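Local coordinates for cyclic dimeric GMP binding protein (Pseudomonas fluorescens, PDB 3PJV), which binds c-di-GMP and, through its periplasmic domain, probably relays the signal outward to control periplasmic proteolysis by LapG, at residues V60-L63 / T68-E71; T33-I36 / A40-E43; S47-F50 / Y54-S57. One frame throughout, in Å; residues are numbered along the deposited sequence.

Contact 1 (V60-L63 / T68-E71); sequences VVDL and TIVE
Val-60 is gripped at both backbone polar atoms by the antiparallel neighbour, its N donating to Val-70 O at 2.9 Å. Its O accepts from Ile-69 N at 2.8 Å, and both bonds are nearly straight. Because Ile-69 and Val-70 both face this one valine, the pairing is a classic beta bulge, and the register slips by one before Val-61 meets Thr-68, a non-hydrogen-bonded pair. The two methyls of Val-60 take one bulge residue each. CG1, anti to the backbone N (chi1 -180°), reaches Ile-69 CD1 at 3.9 Å, while CG2 touches Val-70 CG1 at 3.7 Å. Farther along, the arm of Ile-69 lies against the aliphatic part of Asp-62, whose CB is 3.7 Å from Ile-69 CG1; the carboxylate turns instead to the hairpin loop, where OD1 accepts a hydrogen bond from Thr-65 N. Val-60 and Val-61 also pair with a strand of the second subunit. The chemistry thus separates two tasks: backbone bonds hold the hairpin at the bulge, and the side chains of Val-60 and Val-70 give the sheet an apolar face that packs on Val-46 of helix 39-50.

Contact 2 (T33-I36 / A40-E43); sequences TPNI and AMVE
Van der Waals packing between a connecting loop and the helix it leads into joins Asn-35 and Ile-36 to Met-41 and Val-42, where the chain turns back after helix 6-32 and enters helix 39-50. The evidence is a modest interface of 168 Å², summed over both sides, with no direct hydrogen bond between the two segments. The backbones stay well apart: the CA atoms of Asn-35 and Met-41 are separated by 6.5 Å, and side chains span the interval.

Two groups on the helix do the touching. Met-41, modelled as selenomethionine, offers its CG methylene to the side chain of Asn-35, lying 3.6 Å from Asn-35 CG and about as near to its CB. That methylene stands anti to the backbone N (chi1 -173°), which carries it out from the helix to the loop; the chain then bends at its next two torsions, so it is the root of the side chain, not the selenium end, that meets Asn-35. One residue on, Val-42 turns its CG2 methyl to the loop backbone, 3.4 Å from Asn-35 O and 3.9 Å from Ile-36 O. The same methyl is 4.4 Å from Ile-36 CD1, a looser touch and the one purely apolar pair of the contact.

Glu-43 forms a salt bridge with Arg-72, and Met-41 N donates a weak hydrogen bond to Asp-38 OD1. Ile-36 also packs on Arg-102 of the second subunit, bringing the dimer partner to the edge of the turn. Altogether this is the geometry of a short connection between two successive helices, in which the first turn of the second helix packs back on the linker that precedes it.

Contact 3 (S47-F50 / Y54-S57); sequences SSIF and YYSS
Ile-49 sets its CG2 methyl against the ring of Tyr-55, 3.6 Å from CE2, in an oblique approach. The methyl is anti to the backbone N (chi1 -54° for the CG1 branch), a setting that turns it to the tyrosine. The carbonyl of the same isoleucine, hydrogen-bonded to Ser-52 OG, also lies beside the ring, with Ile-49 O 3.7 Å from Tyr-55 CD2. The Phe-50 ring meets the backbone of Tyr-55 and Ser-56: its CE2 is 3.3 Å from Tyr-55 O, also oblique, whereas Ser-56 O sits at the ring edge near its plane, 4.2 Å from CE2.

A water closes the remaining distance between the backbones. It donates to Phe-50 O at 2.6 Å and accepts from Tyr-55 N at 2.9 Å, thereby linking the last helical carbonyl to the start of strand 55-62. The same water lies over one face of the Phe-50 ring, offset toward the rim, 3.3 Å above its plane.

Beyond the two segments, the Tyr-55 ring meets His-20 and packs on Ala-24 of helix 6-32, and Tyr-55 and Ser-57 pair with a strand of the second subunit. With an alanine here in place of Tyr-55, Ile-49 CG2 would probably lose its aromatic partner and a gap would be likely to open between helices 6-32 and 39-50. Aromatic and aliphatic surfaces therefore do the packing, while one carbonyl at the helix end and one strand N-H, those of Phe-50 and Tyr-55, are joined through a water.

The three contacts follow one another along the chain in the order 2, 3, 1. Contacts 2 and 3 share helix 39-50, their centres about 16 Å apart, and contacts 3 and 1 share strand 55-62, with about 15 Å between centres. Contacts 1 and 2 are closest, about 12 Å between centres, and touch directly: Val-70 CG1 lies 4.2 Å from Val-42 CG1, placing the hairpin end against the start of the helix. Contact 3 is near the middle of the chain, about 6 Å from its centre, whereas contacts 1 and 2 lie about 20 and 19 Å out. All three reach the second subunit, contact 2 through its loop, contacts 1 and 3 through residues in or beside strand 55-62.

Contact 1 (V60-L63 / T68-E71)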
# COMPACT_ATOMS: atom_id res chain seq x y z
N VAL A 60 12.00 15.51 1.73
CA VAL A 60 11.58 16.62 2.58
C VAL A 60 12.55 17.74 2.31
O VAL A 60 13.76 17.56 2.40
CB VAL A 60 11.60 16.22 4.08
CG1 VAL A 60 11.15 17.39 4.96
CG2 VAL A 60 10.72 14.98 4.30
N VAL A 61 12.02 18.89 1.94
CA VAL A 61 12.83 20.04 1.55
C VAL A 61 12.67 21.18 2.57
O VAL A 61 11.55 21.55 2.93
CB VAL A 61 12.44 20.55 0.14
CG1 VAL A 61 13.24 21.81 -0.23
CG2 VAL A 61 12.66 19.44 -0.88
N ASP A 62 13.80 21.70 3.04
CA ASP A 62 13.78 22.82 3.97
C ASP A 62 13.48 24.09 3.17
O ASP A 62 14.23 24.44 2.27
CB ASP A 62 15.13 22.93 4.69
CG ASP A 62 15.17 24.07 5.71
OD1 ASP A 62 14.92 25.23 5.33
OD2 ASP A 62 15.45 23.80 6.89
N LEU A 63 12.38 24.77 3.49
CA LEU A 63 11.96 25.94 2.69
C LEU A 63 12.86 27.17 2.85
O LEU A 63 12.94 28.00 1.94
CB LEU A 63 10.50 26.30 3.00
CG LEU A 63 9.48 25.30 2.46
CD1 LEU A 63 8.07 25.71 2.85
CD2 LEU A 63 9.60 25.17 0.94
N THR A 68 17.63 19.69 0.56
CA THR A 68 16.99 18.45 0.97
C THR A 68 17.39 18.12 2.40
O THR A 68 18.57 18.10 2.73
CB THR A 68 17.40 17.31 0.05
OG1 THR A 68 16.98 17.62 -1.29
CG2 THR A 68 16.77 16.01 0.50
N ILE A 69 16.40 17.86 3.24
CA ILE A 69 16.66 17.48 4.62
C ILE A 69 16.87 15.98 4.68
O ILE A 69 17.81 15.48 5.30
CB ILE A 69 15.46 17.85 5.52
CG1 ILE A 69 15.29 19.37 5.59
CG2 ILE A 69 15.62 17.22 6.90
CD1 ILE A 69 14.00 19.78 6.27
N VAL A 70 15.98 15.26 4.01
CA VAL A 70 16.08 13.82 3.91
C VAL A 70 15.41 13.38 2.62
O VAL A 70 14.45 13.99 2.16
CB VAL A 70 15.44 13.11 5.12
CG1 VAL A 70 13.94 13.27 5.09
CG2 VAL A 70 15.82 11.63 5.14
N GLU A 71 15.93 12.33 2.01
CA GLU A 71 15.26 11.77 0.84
C GLU A 71 15.51 10.27 0.68
O GLU A 71 16.45 9.71 1.22
CB GLU A 71 15.66 12.50 -0.43
CG GLU A 71 17.07 12.25 -0.87
CD GLU A 71 17.40 12.98 -2.15
OE1 GLU A 71 16.55 12.97 -3.08
OE2 GLU A 71 18.50 13.57 -2.23

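Contact 2 (T33-I36 / A40-E43)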
# COMPACT_ATOMS: atom_id res chain seq x y z
N THR A 33 5.32 17.44 11.85
CA THR A 33 5.15 18.77 12.42
C THR A 33 5.67 18.93 13.86
O THR A 33 6.40 19.89 14.14
CB THR A 33 3.70 19.28 12.27
OG1 THR A 33 3.41 19.43 10.87
CG2 THR A 33 3.52 20.63 12.97
N PRO A 34 5.30 18.01 14.77
CA PRO A 34 5.79 18.17 16.14
C PRO A 34 7.24 17.73 16.32
O PRO A 34 7.75 17.83 17.44
CB PRO A 34 4.85 17.29 16.97
CG PRO A 34 4.34 16.28 16.00
CD PRO A 34 4.26 16.97 14.67
N ASN A 35 7.88 17.25 15.25
CA ASN A 35 9.23 16.69 15.32
C ASN A 35 10.21 17.34 14.35
O ASN A 35 11.33 16.84 14.15
CB ASN A 35 9.21 15.19 15.01
CG ASN A 35 8.22 14.43 15.85
OD1 ASN A 35 7.25 13.86 15.34
ND2 ASN A 35 8.45 14.40 17.16
N ILE A 36 9.81 18.42 13.71
CA ILE A 36 10.60 18.93 12.59
C ILE A 36 12.02 19.37 13.00
O ILE A 36 12.91 19.44 12.16
CB ILE A 36 9.86 20.05 11.82
CG1 ILE A 36 10.54 20.33 10.47
CG2 ILE A 36 9.74 21.30 12.69
CD1 ILE A 36 10.46 19.16 9.48
N ALA A 40 16.92 13.08 13.78
CA ALA A 40 16.79 11.63 13.86
C ALA A 40 15.34 11.19 13.69
O ALA A 40 15.05 10.27 12.92
CB ALA A 40 17.36 11.11 15.18
N MSE A 41 14.43 11.87 14.38
CA MSE A 41 13.01 11.52 14.31
C MSE A 41 12.48 11.78 12.91
O MSE A 41 11.63 11.04 12.41
CB MSE A 41 12.19 12.33 15.32
CG MSE A 41 10.74 11.89 15.40
SE MSE A 41 10.66 10.08 16.19
CE MSE A 41 11.93 10.43 17.56
N VAL A 42 12.97 12.84 12.27
CA VAL A 42 12.51 13.15 10.92
C VAL A 42 12.88 11.99 10.00
O VAL A 42 12.05 11.48 9.24
CB VAL A 42 13.11 14.45 10.39
CG1 VAL A 42 12.85 14.58 8.89
CG2 VAL A 42 12.52 15.64 11.16
N GLU A 43 14.13 11.55 10.09
CA GLU A 43 14.57 10.43 9.28
C GLU A 43 13.78 9.16 9.60
O GLU A 43 13.40 8.41 8.70
CB GLU A 43 16.08 10.19 9.43
CG GLU A 43 16.60 9.12 8.47
CD GLU A 43 18.11 9.09 8.40
OE1 GLU A 43 18.65 8.26 7.63
OE2 GLU A 43 18.76 9.88 9.11

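Contact 3 (S47-F50 / Y54-S57)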
# COMPACT_ATOMS: atom_id res chain seq x y z
N SER A 47 11.48 7.15 6.92
CA SER A 47 11.82 5.75 6.64
C SER A 47 10.64 4.82 6.87
O SER A 47 10.41 3.89 6.09
CB SER A 47 13.00 5.31 7.51
OG SER A 47 14.20 5.88 7.05
N SER A 48 9.91 5.07 7.96
CA SER A 48 8.72 4.30 8.30
C SER A 48 7.81 4.16 7.09
O SER A 48 7.50 3.05 6.65
CB SER A 48 7.98 4.98 9.46
OG SER A 48 6.79 4.29 9.80
N ILE A 49 7.40 5.30 6.54
CA ILE A 49 6.52 5.33 5.38
C ILE A 49 7.17 4.73 4.12
O ILE A 49 6.53 3.99 3.38
CB ILE A 49 6.04 6.77 5.10
CG1 ILE A 49 5.40 7.35 6.37
CG2 ILE A 49 5.07 6.82 3.91
CD1 ILE A 49 4.27 6.51 6.93
N PHE A 50 8.43 5.05 3.89
CA PHE A 50 9.08 4.62 2.65
C PHE A 50 9.35 3.12 2.63
O PHE A 50 9.39 2.51 1.57
CB PHE A 50 10.39 5.36 2.45
CG PHE A 50 11.07 5.03 1.15
CD1 PHE A 50 12.14 4.16 1.12
CD2 PHE A 50 10.64 5.60 -0.04
CE1 PHE A 50 12.77 3.85 -0.06
CE2 PHE A 50 11.27 5.29 -1.23
CZ PHE A 50 12.33 4.42 -1.24
N TYR A 54 5.93 1.23 -1.31
CA TYR A 54 4.82 1.74 -2.12
C TYR A 54 5.16 3.03 -2.87
O TYR A 54 4.40 3.45 -3.75
CB TYR A 54 3.57 2.01 -1.27
CG TYR A 54 3.04 0.83 -0.49
CD1 TYR A 54 3.25 -0.47 -0.93
CD2 TYR A 54 2.32 1.02 0.69
CE1 TYR A 54 2.76 -1.56 -0.21
CE2 TYR A 54 1.84 -0.06 1.41
CZ TYR A 54 2.06 -1.34 0.96
OH TYR A 54 1.57 -2.40 1.69
N TYR A 55 6.27 3.67 -2.50
CA TYR A 55 6.60 4.98 -3.05
C TYR A 55 7.91 4.95 -3.83
O TYR A 55 8.90 4.38 -3.36
CB TYR A 55 6.65 6.05 -1.94
CG TYR A 55 5.39 5.99 -1.11
CD1 TYR A 55 4.22 6.58 -1.56
CD2 TYR A 55 5.36 5.27 0.08
CE1 TYR A 55 3.05 6.48 -0.84
CE2 TYR A 55 4.20 5.18 0.82
CZ TYR A 55 3.04 5.79 0.35
OH TYR A 55 1.87 5.69 1.07
N SER A 56 7.90 5.52 -5.04
CA SER A 56 9.12 5.64 -5.85
C SER A 56 10.12 6.58 -5.18
O SER A 56 11.34 6.42 -5.31
CB SER A 56 8.79 6.18 -7.25
OG SER A 56 7.87 5.34 -7.92
N SER A 57 9.59 7.58 -4.48
CA SER A 57 10.43 8.57 -3.82
C SER A 57 9.68 9.36 -2.75
O SER A 57 8.47 9.57 -2.84
CB SER A 57 11.01 9.53 -4.86
OG SER A 57 9.99 10.35 -5.44
O HOH W 1 8.59 3.16 -0.86